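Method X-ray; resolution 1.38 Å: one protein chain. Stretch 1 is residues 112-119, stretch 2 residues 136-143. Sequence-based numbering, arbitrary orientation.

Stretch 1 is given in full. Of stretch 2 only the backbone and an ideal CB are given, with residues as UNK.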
# COMPACT_ATOMS: atom_id res chain seq x y z
N GLN A 112 -5.20 7.70 -10.06
CA GLN A 112 -6.20 6.93 -10.79
C GLN A 112 -5.63 5.63 -11.33
O GLN A 112 -6.37 4.79 -11.83
CB GLN A 112 -6.77 7.76 -11.93
CG GLN A 112 -7.48 9.02 -11.44
CD GLN A 112 -8.02 9.87 -12.57
OE1 GLN A 112 -8.43 9.37 -13.62
NE2 GLN A 112 -8.02 11.18 -12.37
N TYR A 113 -4.31 5.45 -11.23
CA TYR A 113 -3.65 4.26 -11.76
C TYR A 113 -3.23 3.30 -10.65
O TYR A 113 -2.54 2.32 -10.91
CB TYR A 113 -2.43 4.66 -12.58
CG TYR A 113 -2.73 5.72 -13.61
CD1 TYR A 113 -3.95 5.76 -14.28
CD2 TYR A 113 -1.79 6.70 -13.90
CE1 TYR A 113 -4.21 6.76 -15.22
CE2 TYR A 113 -2.05 7.68 -14.83
CZ TYR A 113 -3.25 7.70 -15.49
OH TYR A 113 -3.50 8.68 -16.43
N VAL A 114 -3.66 3.58 -9.42
CA VAL A 114 -3.21 2.85 -8.25
C VAL A 114 -4.44 2.38 -7.46
O VAL A 114 -5.34 3.17 -7.21
CB VAL A 114 -2.35 3.75 -7.35
CG1 VAL A 114 -1.81 2.98 -6.15
CG2 VAL A 114 -1.20 4.36 -8.16
N PRO A 115 -4.47 1.11 -7.05
CA PRO A 115 -5.63 0.65 -6.30
C PRO A 115 -5.65 1.19 -4.87
O PRO A 115 -4.62 1.51 -4.26
CB PRO A 115 -5.47 -0.88 -6.29
CG PRO A 115 -3.99 -1.09 -6.43
CD PRO A 115 -3.49 0.04 -7.29
N PHE A 116 -6.85 1.25 -4.33
CA PHE A 116 -7.06 1.72 -2.96
C PHE A 116 -8.23 0.95 -2.38
O PHE A 116 -8.04 -0.13 -1.85
CB PHE A 116 -7.21 3.26 -2.98
CG PHE A 116 -7.39 3.94 -1.62
CD1 PHE A 116 -7.45 3.26 -0.43
CD2 PHE A 116 -7.51 5.32 -1.60
CE1 PHE A 116 -7.63 3.95 0.77
CE2 PHE A 116 -7.68 6.01 -0.41
CZ PHE A 116 -7.74 5.32 0.77
N SER A 117 -9.43 1.48 -2.52
CA SER A 117 -10.64 0.83 -2.06
C SER A 117 -11.64 0.95 -3.17
O SER A 117 -11.67 1.96 -3.87
CB SER A 117 -11.21 1.56 -0.84
OG SER A 117 -12.58 1.25 -0.66
N SER A 118 -12.50 -0.05 -3.33
CA SER A 118 -13.53 0.04 -4.35
C SER A 118 -14.60 1.08 -4.03
O SER A 118 -15.44 1.37 -4.88
CB SER A 118 -14.17 -1.32 -4.57
OG SER A 118 -14.70 -1.80 -3.36
N TYR A 119 -14.56 1.65 -2.81
CA TYR A 119 -15.57 2.60 -2.35
C TYR A 119 -15.05 4.02 -2.20
O TYR A 119 -15.81 4.93 -1.88
CB TYR A 119 -16.17 2.10 -1.03
CG TYR A 119 -16.87 0.80 -1.28
CD1 TYR A 119 -18.10 0.78 -1.91
CD2 TYR A 119 -16.27 -0.42 -0.97
CE1 TYR A 119 -18.73 -0.39 -2.21
CE2 TYR A 119 -16.90 -1.60 -1.25
CZ TYR A 119 -18.12 -1.58 -1.89
OH TYR A 119 -18.76 -2.77 -2.19
N UNK A 136 -15.44 -1.60 -10.65
CA UNK A 136 -14.93 -2.31 -9.46
C UNK A 136 -13.53 -1.83 -9.11
O UNK A 136 -12.84 -1.26 -9.93
CB UNK A 136 -14.92 -3.82 -9.69
N UNK A 137 -13.08 -2.09 -7.89
CA UNK A 137 -11.79 -1.58 -7.47
C UNK A 137 -11.22 -2.35 -6.29
O UNK A 137 -11.75 -3.38 -5.89
CB UNK A 137 -11.91 -0.10 -7.11
N UNK A 138 -10.13 -1.84 -5.76
CA UNK A 138 -9.47 -2.47 -4.63
C UNK A 138 -8.42 -3.46 -5.05
O UNK A 138 -8.26 -3.80 -6.24
CB UNK A 138 -10.50 -3.17 -3.74
N UNK A 139 -7.69 -3.96 -4.07
CA UNK A 139 -6.48 -4.72 -4.34
C UNK A 139 -6.70 -6.10 -4.96
O UNK A 139 -5.97 -6.47 -5.88
CB UNK A 139 -5.70 -4.88 -3.03
N UNK A 140 -7.64 -6.88 -4.46
CA UNK A 140 -7.83 -8.19 -5.04
C UNK A 140 -8.43 -8.10 -6.44
O UNK A 140 -8.11 -8.92 -7.30
CB UNK A 140 -8.72 -9.04 -4.13
N UNK A 141 -9.27 -7.10 -6.69
CA UNK A 141 -9.77 -6.84 -8.03
C UNK A 141 -8.60 -6.50 -8.95
O UNK A 141 -8.53 -6.97 -10.07
CB UNK A 141 -10.80 -5.71 -8.02
N UNK A 142 -7.67 -5.67 -8.47
CA UNK A 142 -6.51 -5.29 -9.27
C UNK A 142 -5.64 -6.51 -9.58
O UNK A 142 -5.20 -6.71 -10.72
CB UNK A 142 -5.69 -4.22 -8.54
N UNK A 143 -5.42 -7.36 -8.57
CA UNK A 143 -4.65 -8.59 -8.76
C UNK A 143 -5.28 -9.44 -9.86
O UNK A 143 -4.61 -9.93 -10.76
CB UNK A 143 -4.57 -9.38 -7.45

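Position 136 points its CA-to-CB bond away from stretch 1, and no atom of that stretch lies within 5.5 Å of the ideal CB. Stretch 1 sets no demand here, and many side chains would suit. The deposited residue is Ser-136, with chi1 in m. It makes no contact across.

Position 137 is different. Its ideal CB points toward stretch 1 and would lie 3.2 Å from Ser-118 CA, which is tight. It would also sit 3.8 Å from Ser-117 O. The CA atoms of 137 and Ser-118 are only 3.9 Å apart, so the backbones leave little room for a side chain. Glycine suits best. The residue is Gly-137. Its carbonyl still meets stretch 1, with Gly-137 O 3.4 Å from Ser-118 CB.

Position 138 has phi 91° and psi 173°. At these angles a CB would be jammed against the carbonyl O of the residue before, which by itself calls for glycine. The ideal CB would also come within 3.7 Å of Ser-118 N. The residue is Gly-138, at the N-cap position of a helix. Its carbonyl starts the helical bonding: the N of position 142 donates to Gly-138 O at 3.0 Å. No direct hydrogen bond joins the stretches here. Water 2 bridges them instead, accepting from Phe-116 N at 3.0 Å and from Gly-138 N at 2.9 Å.

Position 139 opens the helix. Its CA-to-CB bond points sideways, with Pro-115 CB 5.2 Å and Phe-116 O 5.4 Å from the ideal CB. A small side chain would stop short of the proline. A long or broad one could reach it, and an aromatic ring could offer a face to the proline's CH groups. The carbonyls of Pro-115 and Phe-116 add acceptors nearby. The residue is Trp-139, with chi1 -77° and chi2 88°. Pro-115 CG lies 3.6 Å from the centroid of its six-membered ring, 4° off the normal, a CH-pi contact almost directly over the face. Water 1 accepts from Trp-139 NE1 at 2.8 Å and donates to Pro-115 O at 2.9 Å. Water 3 accepts from Trp-139 N at 3.0 Å and donates to Phe-116 O at 2.8 Å.

Positions 140 and 141 are out of reach of stretch 1, which does not choose between side chains there. They are Thr-140, with chi1 in p, and Val-141, with chi1 in t.

Position 142 points toward stretch 1, and its ideal CB is 4.0 Å from Pro-115 CB. The proline offers an apolar surface and no charge. Leucine, isoleucine, methionine or an aromatic residue would suit. The residue is Phe-142, with chi1 in t. Pro-115 CD lies 4.0 Å from the ring centroid, 11° off the normal, again over a face. The proline therefore packs against both aromatic rings.

Position 143 is also out of reach, and stretch 1 leaves the choice open. It is Val-143, whose N donates to Trp-139 O at 2.9 Å within the helix.

Stretch 2 (136-143) SGGWTVFV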
# COMPACT_ATOMS: atom_id res chain seq x y z
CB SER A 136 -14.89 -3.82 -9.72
OG SER A 136 -16.16 -4.34 -10.01
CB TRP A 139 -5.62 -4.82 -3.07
CG TRP A 139 -4.90 -3.57 -2.80
CD1 TRP A 139 -5.35 -2.49 -2.09
CD2 TRP A 139 -3.60 -3.23 -3.28
NE1 TRP A 139 -4.40 -1.50 -2.10
CE2 TRP A 139 -3.31 -1.92 -2.81
CE3 TRP A 139 -2.65 -3.90 -4.05
CZ2 TRP A 139 -2.12 -1.28 -3.11
CZ3 TRP A 139 -1.47 -3.26 -4.34
CH2 TRP A 139 -1.21 -1.97 -3.86
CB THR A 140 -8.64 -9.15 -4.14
OG1 THR A 140 -9.95 -8.62 -3.89
CG2 THR A 140 -7.92 -9.35 -2.81
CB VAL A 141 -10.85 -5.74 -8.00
CG1 VAL A 141 -11.12 -5.17 -9.37
CG2 VAL A 141 -12.12 -6.32 -7.38
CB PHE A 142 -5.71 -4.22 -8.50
CG PHE A 142 -4.64 -3.53 -9.29
CD1 PHE A 142 -4.94 -2.43 -10.07
CD2 PHE A 142 -3.33 -3.93 -9.19
CE1 PHE A 142 -3.94 -1.76 -10.77
CE2 PHE A 142 -2.34 -3.27 -9.89
CZ PHE A 142 -2.64 -2.19 -10.67
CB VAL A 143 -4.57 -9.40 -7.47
CG1 VAL A 143 -4.08 -10.82 -7.75
CG2 VAL A 143 -3.67 -8.70 -6.48
O HOH W 1 -3.94 1.18 -1.47
O HOH W 2 -9.20 0.85 -6.18
O HOH W 3 -8.76 -2.85 -1.51
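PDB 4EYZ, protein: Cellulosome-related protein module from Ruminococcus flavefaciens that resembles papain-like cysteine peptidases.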